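Local structure of DNMT2 (Spodoptera frugiperda, 4H0N) at the S-adenosyl-L-homocysteine site. The protein methylates a cytosine in the anticodon loop of tRNA(Asp) and also acts on DNA cytosines, using S-adenosyl-L-methionine as methyl donor. Residues are numbered along the deposited sequence; one frame, centred on the assembly and turned at random.

The S-adenosyl-L-homocysteine site. Residues 10-15, 33-36, 55-58, 76, 78, 80, 98, 317-319. With SAH (S-adenosyl-L-homocysteine), chain B.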
loop_
_atom_site.group_PDB
_atom_site.type_symbol
_atom_site.label_atom_id
_atom_site.label_comp_id
_atom_site.label_asym_id
_atom_site.label_seq_id
_atom_site.Cartn_x
_atom_site.Cartn_y
_atom_site.Cartn_z
ATOM N N TYR A 10 -6.031 9.665 -5.010
ATOM C CA TYR A 10 -6.031 8.215 -5.141
ATOM C C TYR A 10 -6.203 7.616 -3.748
ATOM O O TYR A 10 -5.449 6.735 -3.331
ATOM C CB TYR A 10 -4.742 7.732 -5.797
ATOM C CG TYR A 10 -4.367 8.512 -7.037
ATOM C CD1 TYR A 10 -3.469 9.568 -6.970
ATOM C CD2 TYR A 10 -4.907 8.193 -8.276
ATOM C CE1 TYR A 10 -3.116 10.282 -8.103
ATOM C CE2 TYR A 10 -4.559 8.897 -9.412
ATOM C CZ TYR A 10 -3.660 9.945 -9.320
ATOM O OH TYR A 10 -3.303 10.666 -10.446
ATOM N N SER A 11 -7.215 8.120 -3.044
ATOM C CA SER A 11 -7.415 7.855 -1.626
ATOM C C SER A 11 -7.596 6.382 -1.270
ATOM O O SER A 11 -7.244 5.969 -0.166
ATOM C CB SER A 11 -8.603 8.665 -1.102
ATOM O OG SER A 11 -9.789 8.320 -1.789
ATOM N N GLY A 12 -8.145 5.602 -2.198
ATOM C CA GLY A 12 -8.399 4.189 -1.970
ATOM C C GLY A 12 -9.281 3.944 -0.761
ATOM O O GLY A 12 -10.312 4.593 -0.599
ATOM N N ILE A 13 -8.875 3.011 0.098
ATOM C CA ILE A 13 -9.611 2.760 1.333
ATOM C C ILE A 13 -9.113 3.664 2.464
ATOM O O ILE A 13 -9.547 3.538 3.610
ATOM C CB ILE A 13 -9.552 1.275 1.775
ATOM C CG1 ILE A 13 -8.140 0.910 2.234
ATOM C CG2 ILE A 13 -10.034 0.352 0.661
ATOM C CD1 ILE A 13 -8.003 -0.518 2.682
ATOM N N GLY A 14 -8.198 4.569 2.137
ATOM C CA GLY A 14 -7.803 5.613 3.065
ATOM C C GLY A 14 -6.656 5.293 4.008
ATOM O O GLY A 14 -6.723 5.600 5.197
ATOM N N GLY A 15 -5.598 4.686 3.479
ATOM C CA GLY A 15 -4.418 4.393 4.274
ATOM C C GLY A 15 -3.674 5.656 4.664
ATOM O O GLY A 15 -3.146 5.766 5.772
ATOM N N VAL A 33 -9.970 12.009 -3.031
ATOM C CA VAL A 33 -10.456 11.835 -4.397
ATOM C C VAL A 33 -10.134 10.453 -4.957
ATOM O O VAL A 33 -8.968 10.064 -5.038
ATOM C CB VAL A 33 -9.861 12.899 -5.340
ATOM C CG1 VAL A 33 -10.343 12.681 -6.755
ATOM C CG2 VAL A 33 -10.221 14.304 -4.861
ATOM N N ASP A 34 -11.174 9.721 -5.346
ATOM C CA ASP A 34 -11.012 8.394 -5.921
ATOM C C ASP A 34 -12.237 8.068 -6.767
ATOM O O ASP A 34 -13.355 8.437 -6.411
ATOM C CB ASP A 34 -10.830 7.353 -4.812
ATOM C CG ASP A 34 -10.353 6.013 -5.339
ATOM O OD1 ASP A 34 -9.332 5.504 -4.827
ATOM O OD2 ASP A 34 -11.001 5.462 -6.258
ATOM N N ILE A 35 -12.024 7.376 -7.882
ATOM C CA ILE A 35 -13.115 7.053 -8.800
ATOM C C ILE A 35 -13.671 5.649 -8.598
ATOM O O ILE A 35 -14.547 5.221 -9.347
ATOM C CB ILE A 35 -12.676 7.165 -10.274
ATOM C CG1 ILE A 35 -11.533 6.187 -10.564
ATOM C CG2 ILE A 35 -12.287 8.599 -10.614
ATOM C CD1 ILE A 35 -11.067 6.196 -11.993
ATOM N N ASN A 36 -13.159 4.928 -7.604
ATOM C CA ASN A 36 -13.633 3.570 -7.348
ATOM C C ASN A 36 -14.742 3.502 -6.303
ATOM O O ASN A 36 -14.522 3.797 -5.130
ATOM C CB ASN A 36 -12.484 2.644 -6.953
ATOM C CG ASN A 36 -12.901 1.188 -6.940
ATOM O OD1 ASN A 36 -13.154 0.607 -5.884
ATOM N ND2 ASN A 36 -12.999 0.595 -8.125
ATOM N N ARG A 55 -14.423 11.569 -8.370
ATOM C CA ARG A 55 -14.005 12.475 -9.436
ATOM C C ARG A 55 -12.651 12.072 -10.009
ATOM O O ARG A 55 -11.784 11.577 -9.292
ATOM C CB ARG A 55 -13.949 13.920 -8.924
ATOM C CG ARG A 55 -13.308 14.910 -9.891
ATOM C CD ARG A 55 -13.516 16.357 -9.453
ATOM N NE ARG A 55 -14.926 16.657 -9.212
ATOM C CZ ARG A 55 -15.403 17.202 -8.097
ATOM N NH1 ARG A 55 -14.588 17.494 -7.096
ATOM N NH2 ARG A 55 -16.703 17.446 -7.986
ATOM N N ASN A 56 -12.486 12.273 -11.313
ATOM C CA ASN A 56 -11.192 12.099 -11.953
ATOM C C ASN A 56 -10.172 13.134 -11.487
ATOM O O ASN A 56 -10.488 14.316 -11.344
ATOM C CB ASN A 56 -11.341 12.185 -13.470
ATOM C CG ASN A 56 -10.530 11.129 -14.191
ATOM O OD1 ASN A 56 -9.311 11.251 -14.326
ATOM N ND2 ASN A 56 -11.206 10.078 -14.659
ATOM N N ILE A 57 -8.944 12.687 -11.256
ATOM C CA ILE A 57 -7.861 13.587 -10.880
ATOM C C ILE A 57 -7.701 14.706 -11.916
ATOM O O ILE A 57 -7.349 15.836 -11.575
ATOM C CB ILE A 57 -6.530 12.805 -10.666
ATOM C CG1 ILE A 57 -6.162 12.764 -9.182
ATOM C CG2 ILE A 57 -5.381 13.414 -11.462
ATOM C CD1 ILE A 57 -7.166 12.049 -8.303
ATOM N N GLN A 58 -8.002 14.394 -13.173
ATOM C CA GLN A 58 -7.851 15.351 -14.265
ATOM C C GLN A 58 -8.994 16.370 -14.338
ATOM O O GLN A 58 -8.947 17.302 -15.137
ATOM C CB GLN A 58 -7.694 14.609 -15.595
ATOM C CG GLN A 58 -6.512 13.649 -15.626
ATOM C CD GLN A 58 -6.826 12.352 -16.349
ATOM O OE1 GLN A 58 -6.351 12.114 -17.462
ATOM N NE2 GLN A 58 -7.625 11.500 -15.716
ATOM N N SER A 76 -1.025 8.392 -3.839
ATOM C CA SER A 76 -0.407 7.156 -4.295
ATOM C C SER A 76 -0.950 6.753 -5.663
ATOM O O SER A 76 -1.743 5.819 -5.770
ATOM C CB SER A 76 -0.603 6.034 -3.267
ATOM O OG SER A 76 -1.929 6.014 -2.769
ATOM N N PRO A 78 -1.531 5.082 -9.140
ATOM C CA PRO A 78 -1.315 3.711 -9.601
ATOM C C PRO A 78 -0.470 3.670 -10.865
ATOM O O PRO A 78 -0.378 4.671 -11.577
ATOM C CB PRO A 78 -2.730 3.242 -9.924
ATOM C CG PRO A 78 -3.432 4.487 -10.338
ATOM C CD PRO A 78 -2.900 5.547 -9.429
ATOM N N GLN A 80 -0.470 2.711 -14.402
ATOM C CA GLN A 80 -1.417 2.459 -15.438
ATOM C C GLN A 80 -0.769 2.909 -16.698
ATOM O O GLN A 80 0.120 3.725 -16.666
ATOM C CB GLN A 80 -2.665 3.259 -15.196
ATOM C CG GLN A 80 -3.506 2.704 -14.094
ATOM C CD GLN A 80 -4.824 3.400 -14.009
ATOM O OE1 GLN A 80 -4.877 4.582 -13.779
ATOM N NE2 GLN A 80 -5.897 2.660 -14.164
ATOM N N SER A 98 -3.011 9.081 -14.850
ATOM C CA SER A 98 -3.535 10.410 -14.602
ATOM C C SER A 98 -2.462 11.315 -14.017
ATOM O O SER A 98 -2.658 12.521 -13.897
ATOM C CB SER A 98 -4.713 10.305 -13.634
ATOM O OG SER A 98 -5.325 9.024 -13.737
ATOM N N ASN A 317 -3.939 -2.928 -2.814
ATOM C CA ASN A 317 -3.639 -1.633 -3.417
ATOM C C ASN A 317 -3.285 -0.565 -2.384
ATOM O O ASN A 317 -2.874 0.543 -2.737
ATOM C CB ASN A 317 -4.825 -1.145 -4.254
ATOM C CG ASN A 317 -5.088 -2.016 -5.469
ATOM O OD1 ASN A 317 -4.160 -2.505 -6.115
ATOM N ND2 ASN A 317 -6.361 -2.212 -5.789
ATOM N N SER A 318 -3.446 -0.895 -1.106
ATOM C CA SER A 318 -3.308 0.107 -0.057
ATOM C C SER A 318 -1.863 0.336 0.375
ATOM O O SER A 318 -0.920 -0.157 -0.250
ATOM C CB SER A 318 -4.179 -0.247 1.147
ATOM O OG SER A 318 -4.391 0.892 1.961
ATOM N N VAL A 319 -1.700 1.093 1.452
ATOM C CA VAL A 319 -0.384 1.484 1.929
ATOM C C VAL A 319 -0.096 0.865 3.286
ATOM O O VAL A 319 -1.018 0.443 3.988
ATOM C CB VAL A 319 -0.304 3.010 2.095
ATOM C CG1 VAL A 319 -0.803 3.710 0.845
ATOM C CG2 VAL A 319 -1.119 3.455 3.303
HETATM N N SAH B . -3.405 4.437 -1.291
HETATM C CA SAH B . -4.802 4.064 -1.484
HETATM C CB SAH B . -5.098 3.567 -2.905
HETATM C CG SAH B . -3.943 3.488 -3.901
HETATM S SD SAH B . -4.328 2.354 -5.264
HETATM C C SAH B . -5.283 3.066 -0.426
HETATM O O SAH B . -6.078 2.166 -0.705
HETATM O OXT SAH B . -4.902 3.140 0.741
HETATM C "C5'" SAH B . -4.825 3.700 -6.373
HETATM C "C4'" SAH B . -6.325 3.999 -6.367
HETATM O "O4'" SAH B . -6.562 5.215 -7.051
HETATM C "C3'" SAH B . -7.172 2.939 -7.060
HETATM O "O3'" SAH B . -7.968 2.269 -6.107
HETATM C "C2'" SAH B . -8.051 3.690 -8.050
HETATM O "O2'" SAH B . -9.418 3.431 -7.823
HETATM C "C1'" SAH B . -7.763 5.158 -7.796
HETATM N N9 SAH B . -7.621 5.917 -9.056
HETATM C C8 SAH B . -6.980 5.511 -10.199
HETATM N N7 SAH B . -7.073 6.498 -11.121
HETATM C C5 SAH B . -7.765 7.529 -10.587
HETATM C C6 SAH B . -8.145 8.769 -11.089
HETATM N N6 SAH B . -7.820 9.121 -12.329
HETATM N N1 SAH B . -8.864 9.635 -10.290
HETATM C C2 SAH B . -9.203 9.268 -9.003
HETATM N N3 SAH B . -8.825 8.035 -8.511
HETATM C C4 SAH B . -8.117 7.177 -9.289
#
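The adenine of S-adenosyl-L-homocysteine (SAH), the reaction product, lies between two unlike faces. On one, the Tyr10 ring stands edge-to-face, its plane turned 70° from the SAH purine rings, so that ring edge atom Tyr10 CD2 comes 3.5 Å from SAH C4; Ile57 CD1 covers a face of the Tyr10 ring, and the ribose O4' lies at its edge, in plane. On the opposite purine face, Ile35 lays CG1 over the six-membered ring in a CH-pi contact. Pro78 CG packs near C8. At the polar rim, the backbone Ile57 N donates to SAH N1 over 3.2 Å, while the N6 amino group reaches Asn56 OD1 from above the carbonyl plane, 65° out of it; a poorly ordered Ser98 adds a weak bond. An N-H facing N1 and an acceptor facing N6 would suit adenine.

Asp34 holds the ribose 2'-hydroxyl. Its CG is anti to the backbone N (chi1 -167°), and Asp34 OD2 accepts a hydrogen bond from SAH O2' at 3.0 Å through its syn lone pair. The anti lone pairs accept hydrogen bonds from second-shell amides, Asn36 N to Asp34 OD2 and Gly12 N to Asp34 OD1 at 2.9 Å, which hold the carboxylate's rotation. An alanine here would lose the bonds just described and would probably loosen both the ribose and the glycine loop.

At the amino-acid end, SAH OXT of the carboxylate is gripped by Gly15 N and by Ser318 OG at 2.6 Å, while the other oxygen, SAH O, accepts a hydrogen bond from Ile13 N at 3.0 Å. The amino group SAH N donates to Ser76 OG at 2.6 Å, and Asn317 CB packs against the sulfur SD.

The pocket belongs to a Rossmann-like class I methyltransferase fold. The glycine loop follows strand 4-9 and leads into helix 15-23, whose N-terminal dipole may help hold the carboxylate; Asp34 directly follows strand 27-33. Beyond strand 72-75, Pro78 precedes the catalytic nucleophile Cys79, about 10 Å from the centre of the site.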